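Local coordinates for protein 2-dehydro-3-deoxy-d-gluconate/2-dehydro-3-deoxy-phosphogluconate aldolase (Picrophilus torridus, PDB 4UXD) that belongs to the dihydrodipicolinate synthetase family and is an aldolase built on an eight-stranded (beta/alpha) barrel, seen here in a four-chain assembly, at residues A[60-65]-A[88-93]; A[30-35]-A[48-53]; A[123-128]-A[161-166]; A[180-185]-A[203-208]; A[211-216]-A[247-252]. All coordinates share one frame; numbering follows the deposited sequence.

Contact 1 of 5, residues A[60-65]-A[88-93]; sequences DYLFPM and ENSKKP
Leu62 and Tyr61 carry this contact from the strand, against Ser90, Lys92 and Pro93 of the opposite loop. The backbone bond comes first: Leu62 N donates to Pro93 O at 3.2 Å, with an N-H...O angle of 160°. The CB of Leu62 points toward the loop. Its CG is anti to the carbonyl carbon (chi1 -49°), and the methyl CD1 reaches on to Ser90 OG at 3.6 Å. Leu62 CG rests on Lys92 CB at 3.8 Å, the two side chains crossing at about a right angle. The Lys92 chain bends at its second torsion (chi2 -70°). Its NZ ends at Val59 O and, more weakly, at Asn58 OD1. It makes no salt bridge with Asp60, whose OD2 accepts from Ile28 N. The Tyr61 and Pro93 side chains also cross at about a right angle, with Tyr61 CD2 3.8 Å from Pro93 CG. Pro93 CG also lies close to Asp60 O. On the loop side, Ser90 OG accepts from Lys92 N at 3.0 Å, an ST turn. The same hydroxyl is bonded to Glu55 OE2 of helix 44-56, which fixes its rotation. Leu62 also has backbone bonding to Met95. Leu62 is thus tied both to Pro93 and to Met95, two residues on. This is the pattern of parallel neighbours, and it closes the barrel between strands 61-63 and 95-97 across the beta-alpha-beta unit with helix 76-88.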
# COMPACT_ATOMS: atom_id res chain seq x y z
N ASP A 60 15.88 25.39 -20.13
CA ASP A 60 17.33 25.30 -20.12
C ASP A 60 17.86 23.95 -20.59
O ASP A 60 18.94 23.85 -21.13
CB ASP A 60 17.86 25.59 -18.72
CG ASP A 60 17.29 26.86 -18.14
OD1 ASP A 60 17.84 27.94 -18.45
OD2 ASP A 60 16.29 26.79 -17.40
N TYR A 61 17.09 22.89 -20.33
CA TYR A 61 17.51 21.55 -20.71
C TYR A 61 16.38 20.80 -21.40
O TYR A 61 15.21 20.95 -21.06
CB TYR A 61 17.97 20.75 -19.49
CG TYR A 61 19.10 21.40 -18.74
CD1 TYR A 61 18.84 22.31 -17.73
CD2 TYR A 61 20.42 21.09 -19.01
CE1 TYR A 61 19.87 22.90 -17.03
CE2 TYR A 61 21.45 21.67 -18.31
CZ TYR A 61 21.17 22.58 -17.33
OH TYR A 61 22.19 23.19 -16.63
N LEU A 62 16.78 20.01 -22.40
CA LEU A 62 15.90 19.04 -23.02
C LEU A 62 16.23 17.69 -22.42
O LEU A 62 17.42 17.30 -22.35
CB LEU A 62 16.08 18.99 -24.54
CG LEU A 62 16.07 20.31 -25.31
CD1 LEU A 62 15.93 20.03 -26.80
CD2 LEU A 62 14.98 21.24 -24.80
N PHE A 63 15.17 17.01 -22.01
CA PHE A 63 15.25 15.69 -21.41
C PHE A 63 14.41 14.73 -22.24
O PHE A 63 13.27 14.44 -21.89
CB PHE A 63 14.77 15.75 -19.95
CG PHE A 63 14.67 14.40 -19.28
CD1 PHE A 63 15.33 13.29 -19.79
CD2 PHE A 63 13.90 14.25 -18.13
CE1 PHE A 63 15.24 12.07 -19.17
CE2 PHE A 63 13.80 13.03 -17.51
CZ PHE A 63 14.47 11.94 -18.02
N PRO A 64 14.97 14.23 -23.33
CA PRO A 64 14.25 13.23 -24.12
C PRO A 64 14.24 11.85 -23.45
O PRO A 64 15.22 11.48 -22.80
CB PRO A 64 15.03 13.19 -25.44
CG PRO A 64 16.43 13.57 -25.04
CD PRO A 64 16.28 14.56 -23.93
N MET A 65 13.14 11.12 -23.64
CA MET A 65 12.98 9.74 -23.18
C MET A 65 13.03 9.62 -21.65
O MET A 65 13.66 8.72 -21.10
CB MET A 65 14.04 8.84 -23.84
CG MET A 65 13.80 8.59 -25.33
SD MET A 65 12.29 7.64 -25.67
CE MET A 65 12.21 7.78 -27.46
N GLU A 88 20.54 16.62 -32.83
CA GLU A 88 20.89 17.20 -34.11
C GLU A 88 20.02 18.37 -34.53
O GLU A 88 20.28 19.02 -35.55
CB GLU A 88 20.84 16.13 -35.20
CG GLU A 88 22.08 15.28 -35.29
CD GLU A 88 21.96 14.22 -36.36
OE1 GLU A 88 20.90 14.17 -37.04
OE2 GLU A 88 22.92 13.45 -36.53
N ASN A 89 18.98 18.66 -33.75
CA ASN A 89 18.06 19.73 -34.13
C ASN A 89 17.87 20.75 -33.03
O ASN A 89 16.91 21.52 -33.04
CB ASN A 89 16.75 19.12 -34.56
CG ASN A 89 16.87 18.42 -35.90
OD1 ASN A 89 16.87 19.07 -36.94
ND2 ASN A 89 17.00 17.10 -35.88
N SER A 90 18.82 20.77 -32.11
CA SER A 90 18.84 21.75 -31.04
C SER A 90 20.23 21.84 -30.45
O SER A 90 20.92 20.83 -30.34
CB SER A 90 17.83 21.40 -29.95
OG SER A 90 18.02 22.23 -28.81
N LYS A 91 20.64 23.04 -30.06
CA LYS A 91 21.91 23.22 -29.37
C LYS A 91 21.69 23.45 -27.87
O LYS A 91 22.61 23.83 -27.15
CB LYS A 91 22.70 24.37 -29.99
CG LYS A 91 23.33 24.01 -31.34
CD LYS A 91 24.17 25.13 -31.90
CE LYS A 91 25.60 25.10 -31.37
NZ LYS A 91 26.45 26.14 -32.02
N LYS A 92 20.47 23.21 -27.41
CA LYS A 92 20.20 23.20 -25.98
C LYS A 92 20.98 22.04 -25.38
O LYS A 92 21.16 21.01 -26.02
CB LYS A 92 18.71 23.05 -25.67
CG LYS A 92 17.88 24.28 -25.95
CD LYS A 92 18.18 25.38 -24.97
CE LYS A 92 17.20 26.50 -25.12
NZ LYS A 92 17.42 27.49 -24.06
N PRO A 93 21.48 22.23 -24.15
CA PRO A 93 22.11 21.08 -23.48
C PRO A 93 21.08 19.98 -23.16
O PRO A 93 19.96 20.26 -22.71
CB PRO A 93 22.69 21.71 -22.21
CG PRO A 93 21.88 22.93 -21.96
CD PRO A 93 21.51 23.45 -23.33

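Contact 2 of 5, residues A[30-35]-A[48-53]; sequences CPMITP and NILIKY
Met32, Ile33 and Pro35 pack on Leu50 and Ile51 within the first beta-alpha-beta unit of the barrel, made of strand 27-31, helix 44-56 and strand 61-63. The contact is apolar and buried. Leu50 is its centre. Its CB points toward segment 30-35, and with CG anti to the backbone N (chi1 172°) the branch CD2 meets that segment. Leu50 CD2 lies 3.7 Å from Ile33 CG1, and the same methyl is 3.7 Å from Ile33 O. Ile33 CG1 sits between its backbone N and carbonyl carbon (chi1 57°), and this brings the branch nearer to the helix than the CB direction alone would. Met32 points its CB toward the helix, and its chain turns at the thioether (chi3 63°). Its terminal methyl touches both residues: Met32 CE is 3.9 Å from Leu50 CD2 and 4.1 Å from Ile51 CG1. Pro35 adds one ring carbon, with Pro35 CG 4.2 Å from Leu50 CD2. The Leu50 methyl is therefore met by three residues of segment 30-35. Further cover comes from helix 270-279, where Phe276 touches both Ile33 and Leu50. Phe85 of helix 76-88 packs on Ile51, and Met32 has backbone bonding to Phe63 of the neighbouring strand 61-63.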
# COMPACT_ATOMS: atom_id res chain seq x y z
N CYS A 30 12.75 20.35 -19.51
CA CYS A 30 11.54 19.74 -20.08
C CYS A 30 11.67 18.22 -20.25
O CYS A 30 12.45 17.75 -21.07
CB CYS A 30 11.18 20.35 -21.41
SG CYS A 30 9.79 19.46 -22.18
N PRO A 31 10.88 17.45 -19.49
CA PRO A 31 10.84 16.03 -19.80
C PRO A 31 9.97 15.83 -21.04
O PRO A 31 8.73 15.82 -20.96
CB PRO A 31 10.25 15.40 -18.55
CG PRO A 31 9.35 16.44 -17.99
CD PRO A 31 9.90 17.80 -18.45
N MET A 32 10.63 15.74 -22.19
CA MET A 32 9.96 15.79 -23.49
C MET A 32 9.00 14.63 -23.70
O MET A 32 9.33 13.48 -23.41
CB MET A 32 10.98 15.77 -24.62
CG MET A 32 11.97 16.92 -24.61
SD MET A 32 13.19 16.78 -25.93
CE MET A 32 12.12 16.91 -27.36
N ILE A 33 7.81 14.93 -24.22
CA ILE A 33 7.01 13.87 -24.81
C ILE A 33 7.71 13.41 -26.08
O ILE A 33 8.50 14.14 -26.67
CB ILE A 33 5.58 14.32 -25.16
CG1 ILE A 33 5.61 15.52 -26.11
CG2 ILE A 33 4.80 14.65 -23.88
CD1 ILE A 33 4.27 15.84 -26.72
N THR A 34 7.41 12.19 -26.49
CA THR A 34 7.84 11.69 -27.79
C THR A 34 6.66 11.76 -28.78
O THR A 34 5.84 10.83 -28.81
CB THR A 34 8.34 10.26 -27.66
OG1 THR A 34 9.24 10.18 -26.56
CG2 THR A 34 9.03 9.80 -28.93
N PRO A 35 6.56 12.84 -29.59
CA PRO A 35 5.39 12.98 -30.46
C PRO A 35 5.19 11.79 -31.40
O PRO A 35 6.18 11.26 -31.91
CB PRO A 35 5.69 14.26 -31.25
CG PRO A 35 6.62 15.03 -30.39
CD PRO A 35 7.48 13.98 -29.73
N ASN A 48 10.22 18.27 -33.98
CA ASN A 48 10.86 19.54 -34.31
C ASN A 48 9.98 20.71 -33.87
O ASN A 48 10.46 21.70 -33.32
CB ASN A 48 11.16 19.62 -35.81
CG ASN A 48 12.25 20.62 -36.13
OD1 ASN A 48 11.97 21.78 -36.42
ND2 ASN A 48 13.50 20.17 -36.09
N ILE A 49 8.69 20.59 -34.13
CA ILE A 49 7.74 21.61 -33.72
C ILE A 49 7.87 21.83 -32.22
O ILE A 49 7.81 22.97 -31.76
CB ILE A 49 6.31 21.19 -34.08
CG1 ILE A 49 6.13 21.38 -35.60
CG2 ILE A 49 5.28 22.02 -33.32
CD1 ILE A 49 4.98 20.60 -36.21
N LEU A 50 8.11 20.74 -31.50
CA LEU A 50 8.23 20.75 -30.05
C LEU A 50 9.53 21.39 -29.58
O LEU A 50 9.55 22.22 -28.66
CB LEU A 50 8.13 19.32 -29.51
CG LEU A 50 8.42 19.16 -28.01
CD1 LEU A 50 7.51 20.06 -27.19
CD2 LEU A 50 8.27 17.71 -27.57
N ILE A 51 10.63 20.96 -30.19
CA ILE A 51 11.95 21.53 -29.92
C ILE A 51 11.95 23.04 -30.13
O ILE A 51 12.60 23.77 -29.40
CB ILE A 51 13.02 20.89 -30.82
CG1 ILE A 51 13.27 19.45 -30.40
CG2 ILE A 51 14.33 21.67 -30.75
CD1 ILE A 51 13.94 18.62 -31.45
N LYS A 52 11.22 23.51 -31.14
CA LYS A 52 11.22 24.93 -31.45
C LYS A 52 10.31 25.70 -30.48
O LYS A 52 10.55 26.88 -30.20
CB LYS A 52 10.79 25.17 -32.90
CG LYS A 52 11.79 24.67 -33.95
CD LYS A 52 13.19 25.24 -33.74
CE LYS A 52 14.02 25.21 -35.03
NZ LYS A 52 14.32 23.84 -35.54
N TYR A 53 9.28 25.02 -29.97
CA TYR A 53 8.49 25.58 -28.87
C TYR A 53 9.28 25.68 -27.57
O TYR A 53 9.15 26.65 -26.82
CB TYR A 53 7.25 24.75 -28.61
CG TYR A 53 6.47 25.24 -27.41
CD1 TYR A 53 5.62 26.33 -27.52
CD2 TYR A 53 6.60 24.62 -26.17
CE1 TYR A 53 4.91 26.79 -26.44
CE2 TYR A 53 5.89 25.07 -25.07
CZ TYR A 53 5.04 26.17 -25.21
OH TYR A 53 4.33 26.65 -24.12

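Contact 3 of 5, residues A[123-128]-A[161-166]; sequences LMPPYY and NKIDPE
Asn161 and Pro126 make the polar part of this contact. Asn161 ND2 donates to Pro126 O at 2.6 Å, a short bond, with an N-H...O angle of 149°. The acceptor lies near the plane of the Asn161 amide, while the donor is tilted by 30° from the plane of the Pro126 carbonyl. The Asn161 CG is beside its backbone N (chi1 -61°), which swings the amide toward segment 123-128. The amide has more partners nearby: ND2 also donates to Ile129 O, and OD1 accepts from Leu131 N and Lys130 NZ. Both of its ends are therefore used, and its flip is defined. Apolar packing forms beside it. Pro125 CG lies 3.8 Å from Ile163 CB, and the two side chains cross at about a right angle. The Ile163 methyl CG2 is 4.0 Å from the same Pro125 CG. The proline ring also leans on the backbone, with Pro125 CG 3.4 Å from Asn161 O. Within segment 161-166, Lys162 NZ forms a salt bridge with Asp164 OD1 at 2.7 Å, on the syn lone pair of that oxygen. Tyr127 and Tyr128 meet aromatic rings of the second subunit. The chemistry implies a link between the loop after strand 120-123 and the loop into helix 165-174, beyond the C-terminal ends of their strands: one buried amide serves the backbone of segment 123-128 and its continuation, and Pro125 packs on Ile163 beside it.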
# COMPACT_ATOMS: atom_id res chain seq x y z
N LEU A 123 19.24 8.47 -15.23
CA LEU A 123 18.97 7.06 -14.97
C LEU A 123 18.17 6.86 -13.68
O LEU A 123 18.57 7.34 -12.62
CB LEU A 123 20.29 6.30 -14.89
CG LEU A 123 20.18 4.81 -14.57
CD1 LEU A 123 19.41 4.12 -15.67
CD2 LEU A 123 21.56 4.18 -14.40
N MET A 124 17.04 6.15 -13.78
CA MET A 124 16.26 5.75 -12.61
C MET A 124 16.55 4.29 -12.28
O MET A 124 17.14 3.57 -13.07
CB MET A 124 14.75 5.96 -12.83
CG MET A 124 14.06 4.91 -13.70
SD MET A 124 14.69 4.98 -15.37
CE MET A 124 13.94 6.49 -15.92
N PRO A 125 16.14 3.85 -11.09
CA PRO A 125 16.51 2.46 -10.82
C PRO A 125 15.77 1.45 -11.70
O PRO A 125 14.72 1.76 -12.26
CB PRO A 125 16.14 2.29 -9.35
CG PRO A 125 16.33 3.68 -8.76
CD PRO A 125 15.86 4.61 -9.86
N PRO A 126 16.34 0.24 -11.85
CA PRO A 126 15.67 -0.83 -12.58
C PRO A 126 14.30 -1.11 -12.02
O PRO A 126 14.09 -0.89 -10.80
CB PRO A 126 16.57 -2.04 -12.38
CG PRO A 126 17.84 -1.52 -11.90
CD PRO A 126 17.61 -0.21 -11.26
N TYR A 127 13.41 -1.63 -12.87
CA TYR A 127 12.02 -1.80 -12.52
C TYR A 127 11.58 -3.24 -12.77
O TYR A 127 12.44 -4.13 -12.90
CB TYR A 127 11.16 -0.78 -13.27
CG TYR A 127 11.60 -0.51 -14.67
CD1 TYR A 127 12.58 0.45 -14.94
CD2 TYR A 127 11.06 -1.22 -15.74
CE1 TYR A 127 13.00 0.69 -16.22
CE2 TYR A 127 11.47 -0.98 -17.04
CZ TYR A 127 12.44 -0.02 -17.27
OH TYR A 127 12.86 0.24 -18.55
N TYR A 128 10.26 -3.46 -12.78
CA TYR A 128 9.63 -4.78 -12.85
C TYR A 128 9.83 -5.56 -11.54
O TYR A 128 8.96 -5.54 -10.65
CB TYR A 128 10.15 -5.58 -14.05
CG TYR A 128 9.36 -6.85 -14.28
CD1 TYR A 128 8.08 -6.80 -14.82
CD2 TYR A 128 9.88 -8.09 -13.93
CE1 TYR A 128 7.36 -7.96 -15.03
CE2 TYR A 128 9.15 -9.24 -14.11
CZ TYR A 128 7.90 -9.17 -14.66
OH TYR A 128 7.19 -10.32 -14.84
N ASN A 161 11.50 0.94 -8.52
CA ASN A 161 12.06 0.82 -7.18
C ASN A 161 12.61 2.15 -6.71
O ASN A 161 13.30 2.83 -7.47
CB ASN A 161 13.17 -0.22 -7.14
CG ASN A 161 12.70 -1.59 -7.52
OD1 ASN A 161 11.97 -2.23 -6.78
ND2 ASN A 161 13.13 -2.07 -8.69
N LYS A 162 12.29 2.51 -5.47
CA LYS A 162 12.80 3.74 -4.87
C LYS A 162 14.29 3.62 -4.64
O LYS A 162 14.80 2.53 -4.41
CB LYS A 162 12.10 4.04 -3.54
CG LYS A 162 12.44 3.08 -2.41
CD LYS A 162 11.58 3.36 -1.18
CE LYS A 162 11.80 2.35 -0.05
NZ LYS A 162 13.14 2.44 0.59
N ILE A 163 14.99 4.74 -4.72
CA ILE A 163 16.40 4.78 -4.30
C ILE A 163 16.47 5.69 -3.06
O ILE A 163 16.04 6.84 -3.10
CB ILE A 163 17.35 5.25 -5.46
CG1 ILE A 163 18.81 5.29 -4.97
CG2 ILE A 163 16.89 6.59 -6.05
CD1 ILE A 163 19.80 5.77 -6.01
N ASP A 164 16.96 5.15 -1.96
CA ASP A 164 16.99 5.91 -0.70
C ASP A 164 18.01 7.04 -0.80
O ASP A 164 19.00 6.92 -1.52
CB ASP A 164 17.35 5.03 0.49
CG ASP A 164 16.30 3.98 0.78
OD1 ASP A 164 15.16 4.14 0.30
OD2 ASP A 164 16.63 3.01 1.49
N PRO A 165 17.77 8.14 -0.08
CA PRO A 165 18.76 9.22 0.02
C PRO A 165 20.16 8.75 0.41
O PRO A 165 21.15 9.27 -0.10
CB PRO A 165 18.18 10.11 1.11
CG PRO A 165 16.72 9.89 1.01
CD PRO A 165 16.51 8.48 0.62
N GLU A 166 20.24 7.81 1.34
CA GLU A 166 21.52 7.26 1.76
C GLU A 166 22.26 6.67 0.58
O GLU A 166 23.46 6.88 0.42
CB GLU A 166 21.31 6.20 2.84
CG GLU A 166 22.58 5.52 3.33
CD GLU A 166 23.48 6.45 4.13
OE1 GLU A 166 22.98 7.45 4.69
OE2 GLU A 166 24.70 6.16 4.21

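Contact 4 of 5, residues A[180-185]-A[203-208]; sequences GVKDSS and AVFQGQ. With IPA (isopropyl alcohol), chain G.
Val181 is held by Ala203 and Phe205 on the adjacent strand. Val181 N donates to Ala203 O at 2.8 Å, and Phe205 N to Val181 O at 2.9 Å. Asp183 N then donates to Phe205 O at 3.0 Å. Past the strand end, Gly207 N donates to Asp183 O at 2.9 Å. Gln208 bends at chi2 (-64°) to return its amide to Ser184. Gln208 NE2 gives an N-H to Ser184 O at 2.9 Å, an acceptor nearly in the amide plane. It gives another to the isopropyl alcohol O2 at 3.2 Å. Ser184 O also accepts from Gln158 NE2. Gln206 OE1 accepts from Gln208 N on a lone pair, while Gln206 NE2 is bonded to Ser215 OG. Asp183 OD2 is bonded to Asn155 ND2. Outward, Val181 CG1 meets Val204 CG2 at 3.9 Å, the side chains lying alongside, against helix 188-195. On the other face, Lys182 CG lies 3.8 Å from Phe205 CB. The Lys182 chain is extended, and its end makes a cation-pi contact with Phe63. The strands run parallel, 14° apart. This is a beta-alpha-beta crossover of a TIM barrel, with Lys182 and Phe205 facing the interior.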
# COMPACT_ATOMS: atom_id res chain seq x y z
N GLY A 180 23.89 15.13 -9.86
CA GLY A 180 22.64 15.53 -9.25
C GLY A 180 21.62 14.42 -9.06
O GLY A 180 21.90 13.24 -9.31
N VAL A 181 20.43 14.82 -8.62
CA VAL A 181 19.33 13.89 -8.38
C VAL A 181 18.00 14.57 -8.69
O VAL A 181 17.83 15.75 -8.43
CB VAL A 181 19.35 13.37 -6.96
CG1 VAL A 181 18.98 14.48 -5.96
CG2 VAL A 181 18.45 12.15 -6.81
N LYS A 182 17.10 13.84 -9.33
CA LYS A 182 15.77 14.34 -9.69
C LYS A 182 14.77 13.50 -8.95
O LYS A 182 14.87 12.27 -9.00
CB LYS A 182 15.49 14.23 -11.19
CG LYS A 182 16.32 15.11 -12.07
CD LYS A 182 16.12 14.71 -13.52
CE LYS A 182 16.82 15.67 -14.47
NZ LYS A 182 16.70 15.20 -15.88
N ASP A 183 13.79 14.15 -8.33
CA ASP A 183 12.80 13.46 -7.52
C ASP A 183 11.36 13.81 -7.90
O ASP A 183 10.94 14.97 -7.80
CB ASP A 183 13.03 13.77 -6.05
CG ASP A 183 12.12 12.98 -5.14
OD1 ASP A 183 10.97 13.41 -4.92
OD2 ASP A 183 12.56 11.94 -4.63
N SER A 184 10.59 12.80 -8.29
CA SER A 184 9.18 12.96 -8.66
C SER A 184 8.20 12.31 -7.65
O SER A 184 7.00 12.23 -7.90
CB SER A 184 8.94 12.36 -10.05
OG SER A 184 9.69 13.06 -11.02
N SER A 185 8.74 11.86 -6.52
CA SER A 185 7.95 11.19 -5.49
C SER A 185 6.79 12.02 -4.97
O SER A 185 5.79 11.46 -4.51
CB SER A 185 8.84 10.79 -4.31
OG SER A 185 9.06 11.92 -3.50
N ALA A 203 23.20 18.76 -8.03
CA ALA A 203 21.90 19.40 -8.19
C ALA A 203 20.77 18.55 -7.62
O ALA A 203 20.90 17.33 -7.50
CB ALA A 203 21.64 19.71 -9.67
N VAL A 204 19.66 19.20 -7.28
CA VAL A 204 18.48 18.50 -6.78
C VAL A 204 17.25 19.11 -7.44
O VAL A 204 16.86 20.23 -7.12
CB VAL A 204 18.37 18.59 -5.26
CG1 VAL A 204 17.20 17.81 -4.76
CG2 VAL A 204 19.65 18.07 -4.61
N PHE A 205 16.64 18.37 -8.37
CA PHE A 205 15.51 18.89 -9.13
C PHE A 205 14.16 18.36 -8.63
O PHE A 205 14.02 17.18 -8.34
CB PHE A 205 15.67 18.55 -10.61
CG PHE A 205 16.71 19.36 -11.34
CD1 PHE A 205 18.02 18.92 -11.40
CD2 PHE A 205 16.38 20.54 -11.99
CE1 PHE A 205 18.98 19.65 -12.08
CE2 PHE A 205 17.34 21.28 -12.68
CZ PHE A 205 18.64 20.83 -12.72
N GLN A 206 13.18 19.25 -8.56
CA GLN A 206 11.81 18.88 -8.24
C GLN A 206 11.11 18.44 -9.53
O GLN A 206 11.06 19.17 -10.51
CB GLN A 206 11.08 20.06 -7.59
CG GLN A 206 9.58 19.83 -7.32
CD GLN A 206 9.30 18.61 -6.46
OE1 GLN A 206 8.94 17.55 -6.97
NE2 GLN A 206 9.46 18.75 -5.14
N GLY A 207 10.53 17.24 -9.50
CA GLY A 207 9.95 16.64 -10.69
C GLY A 207 8.48 16.91 -10.86
O GLY A 207 7.90 16.54 -11.87
N GLN A 208 7.87 17.53 -9.86
CA GLN A 208 6.44 17.80 -9.91
C GLN A 208 6.20 19.30 -10.00
O GLN A 208 6.59 20.05 -9.10
CB GLN A 208 5.71 17.23 -8.69
CG GLN A 208 5.78 15.72 -8.55
CD GLN A 208 5.10 14.97 -9.69
OE1 GLN A 208 4.48 15.56 -10.57
NE2 GLN A 208 5.23 13.64 -9.68
C1 IPA G . 3.38 10.45 -13.29
C2 IPA G . 4.30 11.18 -12.33
C3 IPA G . 4.18 10.63 -10.91
O2 IPA G . 3.91 12.53 -12.36

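Contact 5 of 5, residues A[211-216]-A[247-252]; sequences LLFTSL and MALKIE
Leu211 and Leu212 bring their backbone up to the carboxylate of Glu252. Leu212 N is close to Glu252 OE2, but the angle is too poor for a bond. Leu212 CB lies 3.6 Å from the same oxygen. Phe213 is the main partner. Its N donates to Glu252 OE2 at 3.0 Å, with an angle of 158°, meeting the oxygen nearly along its C-O axis. The Glu252 chain bends at chi2 (79°) to reach there. The Phe213 ring takes Leu249 over one face, a CH-pi contact with Leu249 CB 3.8 Å from the ring centroid. Ala248 CB approaches obliquely, 3.9 Å from Phe213 CE1. Thr214 N reaches Glu252 OE2 through a water. The carboxylate thus faces the first turn of helix 212-217, whose N-terminal end would probably favour its negative charge. The axes of the short helical segments 212-216 and 247-252 approach to 10.1 Å and run roughly antiparallel, at 149°. The arrangement docks a barrel helix on helix 245-264 of the C-terminal helical extension typical of this family.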
# COMPACT_ATOMS: atom_id res chain seq x y z
N LEU A 211 4.92 21.62 -7.26
CA LEU A 211 5.74 21.69 -6.08
C LEU A 211 6.99 22.56 -6.26
O LEU A 211 7.79 22.75 -5.32
CB LEU A 211 6.16 20.29 -5.64
CG LEU A 211 5.06 19.27 -5.32
CD1 LEU A 211 5.70 18.11 -4.57
CD2 LEU A 211 3.92 19.85 -4.52
N LEU A 212 7.16 23.10 -7.46
CA LEU A 212 8.36 23.87 -7.80
C LEU A 212 8.60 25.04 -6.85
O LEU A 212 9.73 25.26 -6.39
CB LEU A 212 8.26 24.39 -9.24
CG LEU A 212 9.49 25.15 -9.76
CD1 LEU A 212 10.79 24.34 -9.59
CD2 LEU A 212 9.29 25.53 -11.22
N PHE A 213 7.55 25.80 -6.53
CA PHE A 213 7.75 26.97 -5.69
C PHE A 213 8.23 26.58 -4.29
O PHE A 213 9.22 27.11 -3.80
CB PHE A 213 6.47 27.80 -5.60
CG PHE A 213 6.63 29.06 -4.82
CD1 PHE A 213 7.23 30.17 -5.38
CD2 PHE A 213 6.19 29.14 -3.50
CE1 PHE A 213 7.40 31.34 -4.65
CE2 PHE A 213 6.35 30.30 -2.78
CZ PHE A 213 6.96 31.40 -3.35
N THR A 214 7.54 25.63 -3.66
CA THR A 214 8.01 25.08 -2.39
C THR A 214 9.46 24.58 -2.50
O THR A 214 10.27 24.81 -1.61
CB THR A 214 7.08 23.92 -1.91
OG1 THR A 214 5.76 24.42 -1.66
CG2 THR A 214 7.61 23.24 -0.63
N SER A 215 9.78 23.91 -3.61
CA SER A 215 11.10 23.31 -3.77
C SER A 215 12.18 24.37 -3.90
O SER A 215 13.28 24.23 -3.36
CB SER A 215 11.13 22.38 -4.98
OG SER A 215 10.16 21.36 -4.87
N LEU A 216 11.88 25.44 -4.63
CA LEU A 216 12.83 26.54 -4.73
C LEU A 216 13.02 27.17 -3.34
O LEU A 216 14.14 27.46 -2.92
CB LEU A 216 12.37 27.61 -5.74
CG LEU A 216 12.22 27.23 -7.22
CD1 LEU A 216 12.02 28.48 -8.09
CD2 LEU A 216 13.40 26.40 -7.73
N MET A 247 4.98 36.78 -6.62
CA MET A 247 4.53 36.69 -8.02
C MET A 247 4.72 35.29 -8.60
O MET A 247 3.82 34.75 -9.25
CB MET A 247 5.27 37.70 -8.89
CG MET A 247 5.19 37.47 -10.40
SD MET A 247 3.52 37.40 -11.12
CE MET A 247 3.91 37.70 -12.85
N ALA A 248 5.90 34.72 -8.38
CA ALA A 248 6.13 33.33 -8.73
C ALA A 248 5.05 32.43 -8.13
O ALA A 248 4.47 31.60 -8.82
CB ALA A 248 7.51 32.88 -8.27
N LEU A 249 4.78 32.62 -6.84
CA LEU A 249 3.78 31.84 -6.14
C LEU A 249 2.40 31.96 -6.78
O LEU A 249 1.63 31.00 -6.80
CB LEU A 249 3.70 32.27 -4.66
CG LEU A 249 2.60 31.61 -3.83
CD1 LEU A 249 2.70 30.10 -3.83
CD2 LEU A 249 2.63 32.14 -2.41
N LYS A 250 2.08 33.15 -7.28
CA LYS A 250 0.78 33.41 -7.89
C LYS A 250 0.66 32.61 -9.18
O LYS A 250 -0.38 32.00 -9.46
CB LYS A 250 0.58 34.90 -8.15
CG LYS A 250 -0.79 35.25 -8.70
CD LYS A 250 -0.95 36.74 -8.96
CE LYS A 250 0.07 37.27 -9.97
NZ LYS A 250 -0.00 36.59 -11.31
N ILE A 251 1.74 32.62 -9.97
CA ILE A 251 1.83 31.83 -11.19
C ILE A 251 1.60 30.36 -10.87
O ILE A 251 0.83 29.67 -11.53
CB ILE A 251 3.21 32.03 -11.90
CG1 ILE A 251 3.35 33.46 -12.42
CG2 ILE A 251 3.38 31.05 -13.06
CD1 ILE A 251 4.77 33.83 -12.87
N GLU A 252 2.27 29.88 -9.83
CA GLU A 252 2.13 28.49 -9.41
C GLU A 252 0.68 28.14 -9.08
O GLU A 252 0.20 27.07 -9.44
CB GLU A 252 3.03 28.22 -8.20
CG GLU A 252 3.01 26.78 -7.68
CD GLU A 252 3.87 25.83 -8.51
OE1 GLU A 252 3.38 25.34 -9.55
OE2 GLU A 252 5.02 25.56 -8.11
O HOH W 1 4.72 25.00 -5.02

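How the contacts relate
The contacts lie round one barrel. Contacts 1 and 2 join where strands 61-63 and 27-31 pair, with a probable hydrogen bond of 3.0 Å from Met32 N to Phe63 O. Contact 1 reaches contact 4 across the interior, where Lys182 NZ lies 3.7 Å from Phe63 CD2. Contact 4 leads on to contact 5, with Gln206 NE2 2.7 Å from Ser215 OG. Contact 3 touches none of the others; its centre is about 13 Å from that of contact 4. Bound glycerol, probably from the crystallisation liquor, lies about 4 Å from the Tyr127 side chain of contact 3 and, at contact 4, about 3 Å from that of Ser184; such molecules may mark a pocket.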